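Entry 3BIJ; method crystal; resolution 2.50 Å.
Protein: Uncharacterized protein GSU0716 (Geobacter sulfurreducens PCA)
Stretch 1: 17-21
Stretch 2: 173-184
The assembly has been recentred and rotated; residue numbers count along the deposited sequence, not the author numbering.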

ATOM      1  N   LYS A  17      -0.741 -30.010 -23.434  1.00 51.09           N
ATOM      2  CA  LYS A  17      -0.034 -30.660 -24.527  1.00 50.76           C
ATOM      3  C   LYS A  17      -0.024 -29.782 -25.783  1.00 48.35           C
ATOM      4  O   LYS A  17       0.693 -30.058 -26.735  1.00 47.54           O
ATOM      5  CB  LYS A  17      -0.683 -32.021 -24.814  1.00 62.34           C
ATOM      6  CG  LYS A  17      -0.403 -33.067 -23.714  1.00 78.01           C
ATOM      7  CD  LYS A  17      -1.642 -33.909 -23.297  1.00 84.41           C
ATOM      8  CE  LYS A  17      -2.179 -34.798 -24.432  1.00 83.03           C
ATOM      9  NZ  LYS A  17      -3.171 -34.079 -25.292  1.00 75.38           N
ATOM     10  N   HIS A  18      -0.821 -28.720 -25.790  1.00 48.88           N
ATOM     11  CA  HIS A  18      -0.845 -27.824 -26.934  1.00 44.36           C
ATOM     12  C   HIS A  18      -0.336 -26.438 -26.536  1.00 46.56           C
ATOM     13  O   HIS A  18       0.331 -25.750 -27.312  1.00 38.89           O
ATOM     14  CB  HIS A  18      -2.264 -27.725 -27.501  1.00 39.66           C
ATOM     15  CG  HIS A  18      -2.424 -26.660 -28.538  1.00 36.64           C
ATOM     16  ND1 HIS A  18      -2.615 -25.332 -28.219  1.00 42.06           N
ATOM     17  CD2 HIS A  18      -2.383 -26.717 -29.890  1.00 43.44           C
ATOM     18  CE1 HIS A  18      -2.685 -24.619 -29.329  1.00 32.54           C
ATOM     19  NE2 HIS A  18      -2.546 -25.435 -30.358  1.00 40.49           N
ATOM     20  N   TYR A  19      -0.642 -26.038 -25.310  1.00 44.88           N
ATOM     21  CA  TYR A  19      -0.232 -24.731 -24.817  1.00 45.81           C
ATOM     22  C   TYR A  19       1.137 -24.736 -24.144  1.00 53.15           C
ATOM     23  O   TYR A  19       1.320 -24.142 -23.080  1.00 55.16           O
ATOM     24  CB  TYR A  19      -1.288 -24.210 -23.855  1.00 46.62           C
ATOM     25  CG  TYR A  19      -2.567 -23.783 -24.533  1.00 39.94           C
ATOM     26  CD1 TYR A  19      -2.697 -22.501 -25.049  1.00 37.18           C
ATOM     27  CD2 TYR A  19      -3.651 -24.649 -24.626  1.00 36.62           C
ATOM     28  CE1 TYR A  19      -3.880 -22.074 -25.635  1.00 42.31           C
ATOM     29  CE2 TYR A  19      -4.848 -24.245 -25.212  1.00 53.63           C
ATOM     30  CZ  TYR A  19      -4.963 -22.947 -25.713  1.00 54.12           C
ATOM     31  OH  TYR A  19      -6.162 -22.512 -26.240  1.00 43.09           O
ATOM     32  N   GLY A  20       2.096 -25.416 -24.768  1.00 54.39           N
ATOM     33  CA  GLY A  20       3.444 -25.469 -24.230  1.00 50.72           C
ATOM     34  C   GLY A  20       3.549 -25.797 -22.749  1.00 56.40           C
ATOM     35  O   GLY A  20       4.372 -25.215 -22.049  1.00 57.32           O
ATOM     36  N   GLY A  21       2.717 -26.713 -22.262  1.00 55.76           N
ATOM     37  CA  GLY A  21       2.789 -27.089 -20.859  1.00 51.50           C
ATOM     38  C   GLY A  21       1.937 -26.278 -19.904  1.00 48.13           C
ATOM     39  O   GLY A  21       1.938 -26.522 -18.699  1.00 43.83           O
TER
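Stretch 2, residues 173-184: MRTYRANREFYD

How does the second stretch lie on the first? Stretch 1 has no regular helix or strand, so there is no axis from which to take a crossing angle. Stretch 2 is helical from Met173, with a helix already under way when it enters, and helical again from Arg180 to Asp184, the backbone breaking at Asn179, where phi and psi are -140° and 41°. The nearest backbones meet at Tyr19 and Thr175, whose CA atoms are 4.8 Å apart. The direction of the pairing follows from the contacts: His18 reaches Thr175, Asn179, Phe182 and Tyr183, whereas Gly20 meets Arg174 and Thr175. Going forward along stretch 1 therefore leads back along stretch 2. Together the two bury 356 Å².

What does stretch 2 set against the beginning of stretch 1? Lys17 takes no part, its side chain lying out of reach of stretch 2. His18 is the main point of attachment and the residue most covered by the other stretch. Its CA-to-CB bond points sideways, but the end of the side chain comes nearer, with chi1 in the t well. The ring lies against Thr175, Asn179, Phe182 and Tyr183. Asn179 lies over one face of it, and the edge of the imidazole is turned toward the face of the Phe182 ring in an offset edge-to-face pair, centroids 5.8 Å apart and planes at 81°. The Tyr183 ring meets it rim to rim.

What fixes the backbone of His18? The amide of Asn179 does: Asn179 ND2 donates a hydrogen bond to His18 O at 2.8 Å. The same nitrogen also donates to Thr175 O at 3.2 Å, so one side-chain amide ties the carbonyl of stretch 1 to a carbonyl in the last full turn before the helix breaks. Asn179 stands right before the second helix, yet its side chain makes no capping bond there. His18 O also accepts a weak bond from Gly20 N at 3.1 Å, which helps turn stretch 1 back on itself.

How closely does Tyr19 approach the helix? It comes in through its backbone, with Tyr19 CA 3.4 Å from Thr175 OG1. The CA-to-CB bond points away overall, although CB still touches stretch 2, and the ring offers its edge to the threonine, with Tyr19 CD1 3.6 Å from Thr175 OG1. Tyr19 OH finds its partner elsewhere in the structure.

Why do glycines suit the end of the stretch? At Gly20 the Arg174 side chain leaves no room: an ideal CB would point toward stretch 2 and lie 2.8 Å from Arg174 CD, a clash, and the positive phi of 48° favours glycine by itself. The carbonyl is met nearly head-on, Arg174 NH2 donating a hydrogen bond to Gly20 O at 3.0 Å, with the oxygen near the guanidinium plane. Gly21 is barely covered; its own backbone angles call for glycine, since a CB would be jammed against the carbonyl oxygen of Gly20.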

HETATM    1  N   MSE A 173       3.249 -16.667 -26.600  1.00 48.54           N
HETATM    2  CA  MSE A 173       4.321 -16.784 -27.581  1.00 47.14           C
HETATM    3  C   MSE A 173       4.857 -18.206 -27.630  1.00 49.17           C
HETATM    4  O   MSE A 173       5.120 -18.758 -28.703  1.00 45.76           O
HETATM    5  CB  MSE A 173       5.457 -15.821 -27.234  1.00 55.85           C
HETATM    6  CG  MSE A 173       5.004 -14.364 -27.075  1.00 70.52           C
HETATM    7 SE   MSE A 173       6.448 -13.128 -26.594  1.00 76.38          SE
HETATM    8  CE  MSE A 173       6.898 -13.891 -24.837  1.00 80.67           C
ATOM      9  N   ARG A 174       5.035 -18.793 -26.456  1.00 43.86           N
ATOM     10  CA  ARG A 174       5.529 -20.155 -26.378  1.00 45.74           C
ATOM     11  C   ARG A 174       4.559 -21.088 -27.122  1.00 47.59           C
ATOM     12  O   ARG A 174       4.987 -21.958 -27.884  1.00 40.84           O
ATOM     13  CB  ARG A 174       5.668 -20.582 -24.910  1.00 55.46           C
ATOM     14  CG  ARG A 174       6.410 -21.908 -24.728  1.00 65.45           C
ATOM     15  CD  ARG A 174       6.146 -22.522 -23.374  1.00 64.18           C
ATOM     16  NE  ARG A 174       7.045 -22.058 -22.331  1.00 80.05           N
ATOM     17  CZ  ARG A 174       6.870 -22.327 -21.037  1.00 93.08           C
ATOM     18  NH1 ARG A 174       7.737 -21.885 -20.128  1.00 99.57           N
ATOM     19  NH2 ARG A 174       5.813 -23.026 -20.639  1.00 91.40           N
ATOM     20  N   THR A 175       3.257 -20.899 -26.899  1.00 37.37           N
ATOM     21  CA  THR A 175       2.240 -21.715 -27.556  1.00 36.11           C
ATOM     22  C   THR A 175       2.333 -21.522 -29.062  1.00 41.36           C
ATOM     23  O   THR A 175       2.209 -22.472 -29.840  1.00 49.51           O
ATOM     24  CB  THR A 175       0.815 -21.340 -27.090  1.00 34.81           C
ATOM     25  OG1 THR A 175       0.689 -21.598 -25.689  1.00 46.85           O
ATOM     26  CG2 THR A 175      -0.235 -22.155 -27.833  1.00 33.86           C
ATOM     27  N   TYR A 176       2.562 -20.288 -29.483  1.00 41.23           N
ATOM     28  CA  TYR A 176       2.674 -20.020 -30.904  1.00 48.02           C
ATOM     29  C   TYR A 176       3.866 -20.770 -31.491  1.00 46.15           C
ATOM     30  O   TYR A 176       3.724 -21.495 -32.472  1.00 47.88           O
ATOM     31  CB  TYR A 176       2.839 -18.523 -31.157  1.00 47.55           C
ATOM     32  CG  TYR A 176       3.167 -18.203 -32.594  1.00 50.75           C
ATOM     33  CD1 TYR A 176       2.191 -18.267 -33.590  1.00 48.02           C
ATOM     34  CD2 TYR A 176       4.462 -17.879 -32.963  1.00 44.32           C
ATOM     35  CE1 TYR A 176       2.506 -18.016 -34.920  1.00 49.03           C
ATOM     36  CE2 TYR A 176       4.787 -17.627 -34.279  1.00 54.33           C
ATOM     37  CZ  TYR A 176       3.809 -17.698 -35.257  1.00 53.06           C
ATOM     38  OH  TYR A 176       4.143 -17.452 -36.566  1.00 46.36           O
ATOM     39  N   ARG A 177       5.041 -20.586 -30.892  1.00 52.00           N
ATOM     40  CA  ARG A 177       6.250 -21.252 -31.373  1.00 46.28           C
ATOM     41  C   ARG A 177       6.072 -22.765 -31.446  1.00 42.80           C
ATOM     42  O   ARG A 177       6.446 -23.386 -32.435  1.00 37.24           O
ATOM     43  CB  ARG A 177       7.453 -20.919 -30.477  1.00 50.98           C
ATOM     44  CG  ARG A 177       7.870 -19.443 -30.511  1.00 65.72           C
ATOM     45  CD  ARG A 177       9.224 -19.197 -29.830  1.00 56.08           C
ATOM     46  NE  ARG A 177       9.217 -19.553 -28.408  1.00 53.63           N
ATOM     47  CZ  ARG A 177       8.800 -18.756 -27.428  1.00 54.27           C
ATOM     48  NH1 ARG A 177       8.354 -17.534 -27.698  1.00 56.31           N
ATOM     49  NH2 ARG A 177       8.819 -19.195 -26.179  1.00 52.18           N
ATOM     50  N   ALA A 178       5.485 -23.346 -30.405  1.00 44.89           N
ATOM     51  CA  ALA A 178       5.270 -24.788 -30.345  1.00 45.87           C
ATOM     52  C   ALA A 178       4.271 -25.287 -31.373  1.00 45.19           C
ATOM     53  O   ALA A 178       4.148 -26.493 -31.576  1.00 52.91           O
ATOM     54  CB  ALA A 178       4.811 -25.184 -28.956  1.00 42.62           C
ATOM     55  N   ASN A 179       3.563 -24.362 -32.012  1.00 42.79           N
ATOM     56  CA  ASN A 179       2.564 -24.716 -33.010  1.00 42.58           C
ATOM     57  C   ASN A 179       2.605 -23.762 -34.200  1.00 41.33           C
ATOM     58  O   ASN A 179       1.570 -23.370 -34.726  1.00 45.07           O
ATOM     59  CB  ASN A 179       1.164 -24.723 -32.367  1.00 27.34           C
ATOM     60  CG  ASN A 179       1.030 -25.772 -31.252  1.00 40.92           C
ATOM     61  OD1 ASN A 179       1.139 -26.982 -31.493  1.00 33.76           O
ATOM     62  ND2 ASN A 179       0.799 -25.306 -30.024  1.00 32.91           N
ATOM     63  N   ARG A 180       3.813 -23.404 -34.614  1.00 51.18           N
ATOM     64  CA  ARG A 180       4.040 -22.501 -35.742  1.00 62.93           C
ATOM     65  C   ARG A 180       3.159 -22.733 -36.969  1.00 67.30           C
ATOM     66  O   ARG A 180       2.388 -21.854 -37.382  1.00 70.83           O
ATOM     67  CB  ARG A 180       5.494 -22.608 -36.175  1.00 71.85           C
ATOM     68  CG  ARG A 180       6.366 -21.618 -35.532  1.00 78.47           C
ATOM     69  CD  ARG A 180       5.999 -20.330 -36.205  1.00 85.45           C
ATOM     70  NE  ARG A 180       7.154 -19.536 -36.344  1.00 92.34           N
ATOM     71  CZ  ARG A 180       7.830 -19.007 -37.348  1.00 99.21           C
ATOM     72  NH1 ARG A 180       8.871 -18.340 -36.900  1.00 99.66           N
ATOM     73  NH2 ARG A 180       7.577 -19.069 -38.657  1.00 97.38           N
ATOM     74  N   GLU A 181       3.295 -23.917 -37.558  1.00 66.53           N
ATOM     75  CA  GLU A 181       2.541 -24.271 -38.755  1.00 64.85           C
ATOM     76  C   GLU A 181       1.033 -24.225 -38.518  1.00 57.55           C
ATOM     77  O   GLU A 181       0.278 -23.738 -39.360  1.00 61.09           O
ATOM     78  CB  GLU A 181       2.963 -25.663 -39.242  1.00 65.63           C
ATOM     79  CG  GLU A 181       2.444 -26.043 -40.625  1.00 75.20           C
ATOM     80  CD  GLU A 181       2.853 -27.458 -41.036  1.00 81.54           C
ATOM     81  OE1 GLU A 181       2.351 -28.436 -40.426  1.00 81.31           O
ATOM     82  OE2 GLU A 181       3.685 -27.591 -41.965  1.00 79.07           O
ATOM     83  N   PHE A 182       0.595 -24.710 -37.365  1.00 54.12           N
ATOM     84  CA  PHE A 182      -0.826 -24.721 -37.057  1.00 48.75           C
ATOM     85  C   PHE A 182      -1.479 -23.328 -37.115  1.00 48.62           C
ATOM     86  O   PHE A 182      -2.436 -23.118 -37.855  1.00 48.69           O
ATOM     87  CB  PHE A 182      -1.047 -25.361 -35.685  1.00 52.92           C
ATOM     88  CG  PHE A 182      -2.483 -25.393 -35.257  1.00 58.16           C
ATOM     89  CD1 PHE A 182      -2.969 -24.462 -34.346  1.00 53.45           C
ATOM     90  CD2 PHE A 182      -3.357 -26.346 -35.772  1.00 60.63           C
ATOM     91  CE1 PHE A 182      -4.303 -24.477 -33.951  1.00 53.21           C
ATOM     92  CE2 PHE A 182      -4.696 -26.371 -35.383  1.00 62.18           C
ATOM     93  CZ  PHE A 182      -5.168 -25.433 -34.469  1.00 56.08           C
ATOM     94  N   TYR A 183      -0.957 -22.376 -36.349  1.00 45.19           N
ATOM     95  CA  TYR A 183      -1.525 -21.036 -36.332  1.00 45.82           C
ATOM     96  C   TYR A 183      -1.244 -20.250 -37.599  1.00 50.11           C
ATOM     97  O   TYR A 183      -2.051 -19.423 -38.020  1.00 45.79           O
ATOM     98  CB  TYR A 183      -1.035 -20.265 -35.102  1.00 45.95           C
ATOM     99  CG  TYR A 183      -1.684 -20.761 -33.837  1.00 42.73           C
ATOM    100  CD1 TYR A 183      -3.044 -20.572 -33.624  1.00 34.55           C
ATOM    101  CD2 TYR A 183      -0.965 -21.504 -32.896  1.00 40.65           C
ATOM    102  CE1 TYR A 183      -3.679 -21.109 -32.519  1.00 34.21           C
ATOM    103  CE2 TYR A 183      -1.597 -22.053 -31.777  1.00 39.76           C
ATOM    104  CZ  TYR A 183      -2.959 -21.848 -31.602  1.00 41.30           C
ATOM    105  OH  TYR A 183      -3.615 -22.392 -30.521  1.00 45.26           O
ATOM    106  N   ASP A 184      -0.102 -20.501 -38.223  1.00 60.77           N
ATOM    107  CA  ASP A 184       0.205 -19.782 -39.446  1.00 63.70           C
ATOM    108  C   ASP A 184      -0.799 -20.161 -40.522  1.00 66.13           C
ATOM    109  O   ASP A 184      -1.208 -19.319 -41.321  1.00 71.59           O
ATOM    110  CB  ASP A 184       1.629 -20.079 -39.915  1.00 68.72           C
ATOM    111  CG  ASP A 184       2.676 -19.394 -39.052  1.00 73.75           C
ATOM    112  OD1 ASP A 184       2.489 -18.195 -38.748  1.00 83.63           O
ATOM    113  OD2 ASP A 184       3.684 -20.041 -38.683  1.00 75.25           O
TER